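Side-chain contacts in signal recognition 54 kDa protein (Pyrococcus furiosus, PDB 3DM5), which belongs to the SRP54 family of signal recognition particle proteins, combining a helical bundle and a nucleotide-binding P-loop domain with a helical signal peptide binding domain: residues A[331-334]-A[335-339]; A[376-379]-A[380-384]; A[318-321]-A[322-325]. All coordinates share one frame; numbering follows the deposited sequence.

Contact 1: A[331-334]-A[335-339]; sequences KDMY and AQLEA
Y334 and E338 sit one turn apart on the alpha-helix 330-341, within the helical signal peptide binding domain, and their side chains run side by side in the same direction. The tyrosine starts with CB beside A335 N. Its CG stands opposite the backbone N (chi1 -170°), beside the carbonyl carbon, which leaves A335 N at the ring edge near Y334 CD2 (3.8 Å). Farther out, Y334 CE2 passes 3.5 Å from E338 OE2; the carboxylate approaches the ring obliquely, the two planes 71° apart. At the tip, OH makes a probable hydrogen bond to D380 OD1. A tyrosine suits this place because its ring can pack on K376 and M379 while its hydroxyl reaches a carboxylate. E338 turns its other oxygen, OE1, to a salt bridge with R341. On a neighbouring side of the helix stand the slender methionine M333 and the branched leucine L337, both apolar and suited to buried positions. A backbone bond from L337 N to M333 O (3.0 Å) ties the two residues, and at their ends M333 CE meets L337 CD1 at 4.2 Å.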
ATOM      1  N   LYS A 331      17.011 -13.237  32.631  1.00 69.54           N
ATOM      2  CA  LYS A 331      16.262 -12.520  31.613  1.00 68.88           C
ATOM      3  C   LYS A 331      15.088 -11.804  32.275  1.00 69.23           C
ATOM      4  O   LYS A 331      14.848 -10.624  32.029  1.00 67.88           O
ATOM      5  CB  LYS A 331      15.758 -13.488  30.546  1.00 67.22           C
ATOM      6  CG  LYS A 331      15.909 -12.982  29.122  1.00 71.66           C
ATOM      7  CD  LYS A 331      17.102 -13.612  28.411  1.00 68.63           C
ATOM      8  CE  LYS A 331      16.684 -14.837  27.607  1.00 63.01           C
ATOM      9  NZ  LYS A 331      16.187 -14.479  26.249  1.00 55.82           N
ATOM     10  N   ASP A 332      14.365 -12.531  33.123  1.00 64.33           N
ATOM     11  CA  ASP A 332      13.287 -11.951  33.923  1.00 64.13           C
ATOM     12  C   ASP A 332      13.738 -10.738  34.758  1.00 70.40           C
ATOM     13  O   ASP A 332      13.021  -9.740  34.841  1.00 67.32           O
ATOM     14  CB  ASP A 332      12.685 -13.014  34.832  1.00 64.84           C
ATOM     15  CG  ASP A 332      11.949 -14.089  34.061  1.00 74.02           C
ATOM     16  OD1 ASP A 332      12.092 -15.285  34.401  1.00 77.09           O
ATOM     17  OD2 ASP A 332      11.222 -13.738  33.109  1.00 81.13           O
ATOM     18  N   MET A 333      14.917 -10.829  35.371  1.00 67.70           N
ATOM     19  CA  MET A 333      15.482  -9.726  36.144  1.00 68.24           C
ATOM     20  C   MET A 333      15.919  -8.567  35.239  1.00 77.23           C
ATOM     21  O   MET A 333      15.540  -7.415  35.458  1.00 80.81           O
ATOM     22  CB  MET A 333      16.662 -10.212  36.989  1.00 73.04           C
ATOM     23  CG  MET A 333      17.190  -9.174  37.973  1.00 77.73           C
ATOM     24  SD  MET A 333      18.899  -9.456  38.498  1.00 77.93           S
ATOM     25  CE  MET A 333      19.792  -8.935  37.039  1.00 85.31           C
ATOM     26  N   TYR A 334      16.724  -8.890  34.229  1.00 78.51           N
ATOM     27  CA  TYR A 334      17.114  -7.945  33.178  1.00 85.89           C
ATOM     28  C   TYR A 334      15.954  -7.045  32.802  1.00 86.28           C
ATOM     29  O   TYR A 334      16.136  -5.850  32.591  1.00 89.96           O
ATOM     30  CB  TYR A 334      17.570  -8.722  31.937  1.00 90.82           C
ATOM     31  CG  TYR A 334      18.235  -7.903  30.842  1.00 94.90           C
ATOM     32  CD1 TYR A 334      19.528  -8.197  30.417  1.00 93.98           C
ATOM     33  CD2 TYR A 334      17.566  -6.858  30.215  1.00101.86           C
ATOM     34  CE1 TYR A 334      20.142  -7.468  29.410  1.00 91.38           C
ATOM     35  CE2 TYR A 334      18.176  -6.122  29.205  1.00113.68           C
ATOM     36  CZ  TYR A 334      19.464  -6.434  28.808  1.00100.91           C
ATOM     37  OH  TYR A 334      20.076  -5.712  27.809  1.00 94.72           O
ATOM     38  N   ALA A 335      14.767  -7.640  32.715  1.00 80.24           N
ATOM     39  CA  ALA A 335      13.548  -6.939  32.325  1.00 77.20           C
ATOM     40  C   ALA A 335      12.938  -6.136  33.475  1.00 87.34           C
ATOM     41  O   ALA A 335      12.613  -4.963  33.311  1.00 94.85           O
ATOM     42  CB  ALA A 335      12.535  -7.922  31.768  1.00 69.97           C
ATOM     43  N   GLN A 336      12.772  -6.769  34.632  1.00 89.99           N
ATOM     44  CA  GLN A 336      12.275  -6.063  35.809  1.00 90.85           C
ATOM     45  C   GLN A 336      12.983  -4.720  35.942  1.00 98.38           C
ATOM     46  O   GLN A 336      12.345  -3.676  36.028  1.00 95.05           O
ATOM     47  CB  GLN A 336      12.492  -6.887  37.081  1.00 90.53           C
ATOM     48  CG  GLN A 336      11.656  -8.158  37.184  1.00 91.03           C
ATOM     49  CD  GLN A 336      10.162  -7.879  37.223  1.00108.19           C
ATOM     50  OE1 GLN A 336       9.586  -7.353  36.267  1.00105.26           O
ATOM     51  NE2 GLN A 336       9.523  -8.242  38.331  1.00111.25           N
ATOM     52  N   LEU A 337      14.311  -4.757  35.944  1.00 99.35           N
ATOM     53  CA  LEU A 337      15.106  -3.545  36.077  1.00103.10           C
ATOM     54  C   LEU A 337      14.852  -2.598  34.912  1.00106.83           C
ATOM     55  O   LEU A 337      14.513  -1.433  35.120  1.00117.14           O
ATOM     56  CB  LEU A 337      16.601  -3.878  36.171  1.00105.29           C
ATOM     57  CG  LEU A 337      17.033  -4.963  37.171  1.00105.56           C
ATOM     58  CD1 LEU A 337      18.547  -4.929  37.374  1.00 91.54           C
ATOM     59  CD2 LEU A 337      16.295  -4.856  38.514  1.00 82.17           C
ATOM     60  N   GLU A 338      15.010  -3.102  33.691  1.00100.35           N
ATOM     61  CA  GLU A 338      14.815  -2.292  32.485  1.00107.15           C
ATOM     62  C   GLU A 338      13.523  -1.481  32.560  1.00113.58           C
ATOM     63  O   GLU A 338      13.476  -0.327  32.136  1.00118.08           O
ATOM     64  CB  GLU A 338      14.809  -3.179  31.236  1.00109.60           C
ATOM     65  CG  GLU A 338      15.249  -2.486  29.945  1.00115.14           C
ATOM     66  CD  GLU A 338      16.685  -1.976  30.003  1.00125.60           C
ATOM     67  OE1 GLU A 338      16.902  -0.894  30.588  1.00135.35           O
ATOM     68  OE2 GLU A 338      17.598  -2.644  29.461  1.00110.03           O
ATOM     69  N   ALA A 339      12.479  -2.092  33.107  1.00112.06           N
ATOM     70  CA  ALA A 339      11.195  -1.421  33.277  1.00110.68           C
ATOM     71  C   ALA A 339      11.242  -0.395  34.399  1.00121.57           C
ATOM     72  O   ALA A 339      10.628   0.666  34.306  1.00125.28           O
ATOM     73  CB  ALA A 339      10.096  -2.440  33.547  1.00102.34           C
TER

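Contact 2: A[376-379]-A[380-384]; sequences KVIM and DSMTE
K376 meets D380 through a side chain that is extended from CG, opposite the backbone N (chi1 176°), as far as CE, and only then bends (chi4 -62°), which brings NZ back to the aspartate. D380 in turn holds its CG beside its own backbone N (chi1 -69°), setting the carboxylate near the K376 carbonyl. The result is an i to i+4 salt bridge at the C-terminal end of helix 369-379, in the signal peptide binding domain: K376 NZ lies 2.8 Å from D380 OD2, which accepts through its syn lone pair. The two side chains cross obliquely, and K376 CG also passes 3.8 Å from D380 OD2, so the lysine's methylenes and its ammonium both border the carboxylate. The same residues are tied through the backbone, D380 N to K376 O at 2.9 Å.

From M379 the chain leaves the helix in a type I beta turn that ends at M382, closed by M382 N on M379 O (2.9 Å). The turn brings M382 back against the helix end, its SD 4.2 Å from M379 CG. Long, unbranched methionine suits a place where one chain must bridge turn, helix and the neighbouring I401. T383 then takes the N-cap position of helix 384-388: its side chain caps a backbone N just beyond E384, and its own backbone N binds E386 OE1, consistent with a capping box. At the far end of M382, CE rests 3.9 Å from I378 CG2.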
ATOM      1  N   LYS A 376      23.359  -4.255  33.006  1.00 84.98           N
ATOM      2  CA  LYS A 376      23.017  -4.610  31.640  1.00 77.06           C
ATOM      3  C   LYS A 376      24.282  -5.014  30.899  1.00 74.50           C
ATOM      4  O   LYS A 376      24.337  -6.074  30.290  1.00 74.76           O
ATOM      5  CB  LYS A 376      22.343  -3.441  30.926  1.00 80.38           C
ATOM      6  CG  LYS A 376      22.055  -3.719  29.464  1.00 85.67           C
ATOM      7  CD  LYS A 376      21.385  -2.535  28.789  1.00 99.13           C
ATOM      8  CE  LYS A 376      21.096  -2.827  27.318  1.00105.32           C
ATOM      9  NZ  LYS A 376      22.334  -3.091  26.525  1.00 94.29           N
ATOM     10  N   VAL A 377      25.301  -4.162  30.966  1.00 75.50           N
ATOM     11  CA  VAL A 377      26.573  -4.430  30.301  1.00 69.42           C
ATOM     12  C   VAL A 377      27.117  -5.832  30.620  1.00 69.78           C
ATOM     13  O   VAL A 377      27.679  -6.506  29.757  1.00 64.91           O
ATOM     14  CB  VAL A 377      27.624  -3.364  30.655  1.00 65.24           C
ATOM     15  CG1 VAL A 377      28.959  -3.709  30.040  1.00 60.66           C
ATOM     16  CG2 VAL A 377      27.164  -2.007  30.177  1.00 73.43           C
ATOM     17  N   ILE A 378      26.935  -6.268  31.861  1.00 67.43           N
ATOM     18  CA  ILE A 378      27.426  -7.569  32.280  1.00 68.00           C
ATOM     19  C   ILE A 378      26.626  -8.693  31.629  1.00 69.71           C
ATOM     20  O   ILE A 378      27.196  -9.644  31.096  1.00 68.57           O
ATOM     21  CB  ILE A 378      27.406  -7.725  33.824  1.00 73.39           C
ATOM     22  CG1 ILE A 378      28.413  -6.777  34.481  1.00 70.88           C
ATOM     23  CG2 ILE A 378      27.706  -9.169  34.237  1.00 65.12           C
ATOM     24  CD1 ILE A 378      28.537  -6.959  35.975  1.00 67.94           C
ATOM     25  N   MET A 379      25.303  -8.576  31.668  1.00 68.23           N
ATOM     26  CA  MET A 379      24.429  -9.590  31.091  1.00 68.14           C
ATOM     27  C   MET A 379      24.589  -9.705  29.570  1.00 63.48           C
ATOM     28  O   MET A 379      24.399 -10.770  29.006  1.00 65.10           O
ATOM     29  CB  MET A 379      22.970  -9.320  31.474  1.00 65.98           C
ATOM     30  CG  MET A 379      22.653  -9.684  32.911  1.00 72.63           C
ATOM     31  SD  MET A 379      20.952  -9.367  33.425  1.00 82.16           S
ATOM     32  CE  MET A 379      20.878  -7.587  33.224  1.00 78.73           C
ATOM     33  N   ASP A 380      24.948  -8.605  28.916  1.00 59.55           N
ATOM     34  CA  ASP A 380      25.212  -8.610  27.484  1.00 55.38           C
ATOM     35  C   ASP A 380      26.476  -9.392  27.168  1.00 59.79           C
ATOM     36  O   ASP A 380      26.856  -9.551  26.003  1.00 58.28           O
ATOM     37  CB  ASP A 380      25.378  -7.186  26.963  1.00 56.31           C
ATOM     38  CG  ASP A 380      24.083  -6.393  26.992  1.00 74.78           C
ATOM     39  OD1 ASP A 380      23.026  -6.982  27.304  1.00 73.76           O
ATOM     40  OD2 ASP A 380      24.131  -5.178  26.701  1.00 76.20           O
ATOM     41  N   SER A 381      27.146  -9.855  28.213  1.00 59.62           N
ATOM     42  CA  SER A 381      28.336 -10.656  28.029  1.00 60.67           C
ATOM     43  C   SER A 381      28.060 -12.090  28.459  1.00 56.87           C
ATOM     44  O   SER A 381      28.935 -12.960  28.403  1.00 52.95           O
ATOM     45  CB  SER A 381      29.509 -10.080  28.807  1.00 62.80           C
ATOM     46  OG  SER A 381      30.643 -10.905  28.629  1.00 65.83           O
ATOM     47  N   MET A 382      26.832 -12.325  28.894  1.00 53.98           N
ATOM     48  CA  MET A 382      26.419 -13.668  29.231  1.00 57.81           C
ATOM     49  C   MET A 382      25.794 -14.332  27.999  1.00 61.60           C
ATOM     50  O   MET A 382      25.342 -13.653  27.063  1.00 48.91           O
ATOM     51  CB  MET A 382      25.442 -13.657  30.410  1.00 55.74           C
ATOM     52  CG  MET A 382      25.985 -13.000  31.688  1.00 54.56           C
ATOM     53  SD  MET A 382      24.877 -13.203  33.106  1.00 63.84           S
ATOM     54  CE  MET A 382      25.946 -12.660  34.427  1.00 77.31           C
ATOM     55  N   THR A 383      25.788 -15.661  28.000  1.00 53.44           N
ATOM     56  CA  THR A 383      25.176 -16.403  26.920  1.00 46.71           C
ATOM     57  C   THR A 383      23.724 -16.664  27.266  1.00 52.48           C
ATOM     58  O   THR A 383      23.279 -16.373  28.379  1.00 55.13           O
ATOM     59  CB  THR A 383      25.888 -17.740  26.659  1.00 50.44           C
ATOM     60  OG1 THR A 383      25.762 -18.605  27.802  1.00 46.92           O
ATOM     61  CG2 THR A 383      27.345 -17.489  26.356  1.00 54.23           C
ATOM     62  N   GLU A 384      22.992 -17.210  26.305  1.00 50.26           N
ATOM     63  CA  GLU A 384      21.578 -17.501  26.480  1.00 53.61           C
ATOM     64  C   GLU A 384      21.414 -18.491  27.613  1.00 53.79           C
ATOM     65  O   GLU A 384      20.623 -18.271  28.527  1.00 55.76           O
ATOM     66  CB  GLU A 384      20.980 -18.065  25.176  1.00 43.26           C
ATOM     67  CG  GLU A 384      19.522 -17.745  24.960  1.00 54.75           C
ATOM     68  CD  GLU A 384      19.205 -16.245  24.972  1.00 54.26           C
ATOM     69  OE1 GLU A 384      20.109 -15.402  24.764  1.00 48.00           O
ATOM     70  OE2 GLU A 384      18.022 -15.911  25.187  1.00 55.81           O
TER

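Contact 3: A[318-321]-A[322-325]; sequences EDIE and RFLR
The carbonyl oxygen of D319 is gripped by two backbone N-H groups on helix 313-324. F323 N donates a hydrogen bond of 3.3 Å to D319 O, lying in the carbonyl plane on a lone pair, and R322 N adds a weak one. The same oxygen sits over one face of the R322 guanidinium, while the F323 ring merely lies against it. Arginine suits its place because a long chain, bent at chi3 (-50°), can fold the flat guanidinium back over D319 O while its edge meets the carboxylate: D319 OD1 lies in its plane, in a long salt bridge of 3.7 Å to R322 NH2. On the apolar side, I320 CA makes an off-centre CH-pi contact with the F323 ring, 4.3 Å from its centroid; phenylalanine suits this buried position, where F328 meets the ring edge-to-face. Near the helix end, E321 O lies over one face of the R325 guanidinium, and E321 OE2 stays 4.2 Å from R325 NH2. With one ion pair long and the other only a proximity of charges, electrostatics probably contributes modestly, and the contact probably rests mainly on helical backbone bonds and the apolar packing of F323.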
ATOM      1  N   GLU A 318       0.725 -14.973  35.154  1.00 76.73           N
ATOM      2  CA  GLU A 318       1.323 -16.286  34.949  1.00 70.64           C
ATOM      3  C   GLU A 318       2.839 -16.215  34.913  1.00 69.76           C
ATOM      4  O   GLU A 318       3.520 -17.193  35.197  1.00 73.11           O
ATOM      5  CB  GLU A 318       0.797 -16.930  33.672  1.00 73.29           C
ATOM      6  CG  GLU A 318       1.349 -18.322  33.435  1.00 95.71           C
ATOM      7  CD  GLU A 318       0.266 -19.327  33.086  1.00112.66           C
ATOM      8  OE1 GLU A 318      -0.619 -18.992  32.272  1.00111.30           O
ATOM      9  OE2 GLU A 318       0.301 -20.454  33.627  1.00115.57           O
ATOM     10  N   ASP A 319       3.367 -15.052  34.556  1.00 73.31           N
ATOM     11  CA  ASP A 319       4.811 -14.837  34.582  1.00 85.47           C
ATOM     12  C   ASP A 319       5.289 -14.954  36.009  1.00 83.13           C
ATOM     13  O   ASP A 319       6.240 -15.679  36.308  1.00 77.54           O
ATOM     14  CB  ASP A 319       5.158 -13.438  34.083  1.00 87.30           C
ATOM     15  CG  ASP A 319       5.313 -13.372  32.585  1.00 82.74           C
ATOM     16  OD1 ASP A 319       5.056 -14.396  31.910  1.00 80.51           O
ATOM     17  OD2 ASP A 319       5.691 -12.286  32.092  1.00 73.54           O
ATOM     18  N   ILE A 320       4.609 -14.205  36.871  1.00 81.04           N
ATOM     19  CA  ILE A 320       4.871 -14.162  38.296  1.00 81.26           C
ATOM     20  C   ILE A 320       4.675 -15.518  38.981  1.00 84.89           C
ATOM     21  O   ILE A 320       5.481 -15.909  39.820  1.00 85.07           O
ATOM     22  CB  ILE A 320       3.989 -13.094  38.957  1.00 79.80           C
ATOM     23  CG1 ILE A 320       4.480 -11.696  38.553  1.00 83.09           C
ATOM     24  CG2 ILE A 320       3.981 -13.261  40.466  1.00 80.16           C
ATOM     25  CD1 ILE A 320       3.409 -10.608  38.596  1.00 77.02           C
ATOM     26  N   GLU A 321       3.622 -16.243  38.621  1.00 81.29           N
ATOM     27  CA  GLU A 321       3.413 -17.564  39.206  1.00 86.09           C
ATOM     28  C   GLU A 321       4.583 -18.484  38.902  1.00 90.68           C
ATOM     29  O   GLU A 321       4.886 -19.391  39.679  1.00 98.66           O
ATOM     30  CB  GLU A 321       2.093 -18.184  38.749  1.00 87.20           C
ATOM     31  CG  GLU A 321       0.893 -17.616  39.483  1.00 97.39           C
ATOM     32  CD  GLU A 321      -0.418 -18.190  38.998  1.00111.65           C
ATOM     33  OE1 GLU A 321      -0.774 -17.944  37.824  1.00111.12           O
ATOM     34  OE2 GLU A 321      -1.095 -18.874  39.797  1.00117.78           O
ATOM     35  N   ARG A 322       5.242 -18.239  37.772  1.00 89.59           N
ATOM     36  CA  ARG A 322       6.463 -18.963  37.417  1.00 89.48           C
ATOM     37  C   ARG A 322       7.588 -18.587  38.375  1.00 88.20           C
ATOM     38  O   ARG A 322       8.411 -19.434  38.740  1.00 90.11           O
ATOM     39  CB  ARG A 322       6.911 -18.653  35.985  1.00 90.49           C
ATOM     40  CG  ARG A 322       6.234 -19.469  34.881  1.00 87.94           C
ATOM     41  CD  ARG A 322       6.932 -19.212  33.536  1.00 89.91           C
ATOM     42  NE  ARG A 322       7.084 -17.779  33.253  1.00 99.43           N
ATOM     43  CZ  ARG A 322       8.185 -17.063  33.513  1.00 99.35           C
ATOM     44  NH1 ARG A 322       9.254 -17.638  34.062  1.00 92.47           N
ATOM     45  NH2 ARG A 322       8.221 -15.765  33.220  1.00 81.96           N
ATOM     46  N   PHE A 323       7.636 -17.318  38.772  1.00 82.88           N
ATOM     47  CA  PHE A 323       8.668 -16.857  39.693  1.00 84.10           C
ATOM     48  C   PHE A 323       8.484 -17.508  41.060  1.00 92.54           C
ATOM     49  O   PHE A 323       9.459 -17.877  41.717  1.00 88.54           O
ATOM     50  CB  PHE A 323       8.640 -15.333  39.846  1.00 82.39           C
ATOM     51  CG  PHE A 323       8.848 -14.582  38.556  1.00 85.04           C
ATOM     52  CD1 PHE A 323       9.319 -15.227  37.423  1.00 83.58           C
ATOM     53  CD2 PHE A 323       8.594 -13.216  38.485  1.00 81.22           C
ATOM     54  CE1 PHE A 323       9.511 -14.529  36.241  1.00 73.18           C
ATOM     55  CE2 PHE A 323       8.793 -12.514  37.311  1.00 76.09           C
ATOM     56  CZ  PHE A 323       9.250 -13.175  36.187  1.00 72.96           C
ATOM     57  N   LEU A 324       7.224 -17.647  41.474  1.00 97.55           N
ATOM     58  CA  LEU A 324       6.881 -18.215  42.776  1.00 92.12           C
ATOM     59  C   LEU A 324       7.414 -19.629  42.920  1.00 93.53           C
ATOM     60  O   LEU A 324       7.838 -20.037  44.000  1.00 99.07           O
ATOM     61  CB  LEU A 324       5.368 -18.202  42.992  1.00 83.84           C
ATOM     62  CG  LEU A 324       4.718 -16.818  42.910  1.00 92.35           C
ATOM     63  CD1 LEU A 324       3.288 -16.850  43.438  1.00 87.68           C
ATOM     64  CD2 LEU A 324       5.552 -15.777  43.651  1.00 84.28           C
ATOM     65  N   ARG A 325       7.390 -20.376  41.823  1.00 88.97           N
ATOM     66  CA  ARG A 325       7.924 -21.729  41.811  1.00 83.50           C
ATOM     67  C   ARG A 325       9.424 -21.700  41.522  1.00 85.77           C
ATOM     68  O   ARG A 325      10.036 -22.726  41.207  1.00 83.46           O
ATOM     69  CB  ARG A 325       7.181 -22.587  40.785  1.00 85.54           C
ATOM     70  CG  ARG A 325       5.669 -22.448  40.864  1.00 92.05           C
ATOM     71  CD  ARG A 325       4.959 -23.265  39.794  1.00100.54           C
ATOM     72  NE  ARG A 325       3.538 -22.923  39.719  1.00122.27           N
ATOM     73  CZ  ARG A 325       3.007 -22.076  38.837  1.00122.39           C
ATOM     74  NH1 ARG A 325       3.774 -21.480  37.928  1.00109.29           N
ATOM     75  NH2 ARG A 325       1.702 -21.829  38.859  1.00112.78           N
TER

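In the fold
The three contacts follow one another along the chain, 318-325 first, then 331-339, then 376-384. Contacts 1 and 2 belong to the same helical domain, touch directly with centres 12 Å apart, and join helix 330-341 to the end of helix 369-379. Both are partly buried: methionines and aliphatic chains pack between helices, while the K376-D380 pair is partly exposed. Contact 3 is a surface contact, richest in charged side chains, with F323 as its buried residue; it touches contact 1 through F323 and R322 against D332, but stays about 13 Å from contact 2 at the nearest atoms. All three reach the second subunit, contact 3 through E318. Contact 2 alone contains a short salt bridge, at a helix end.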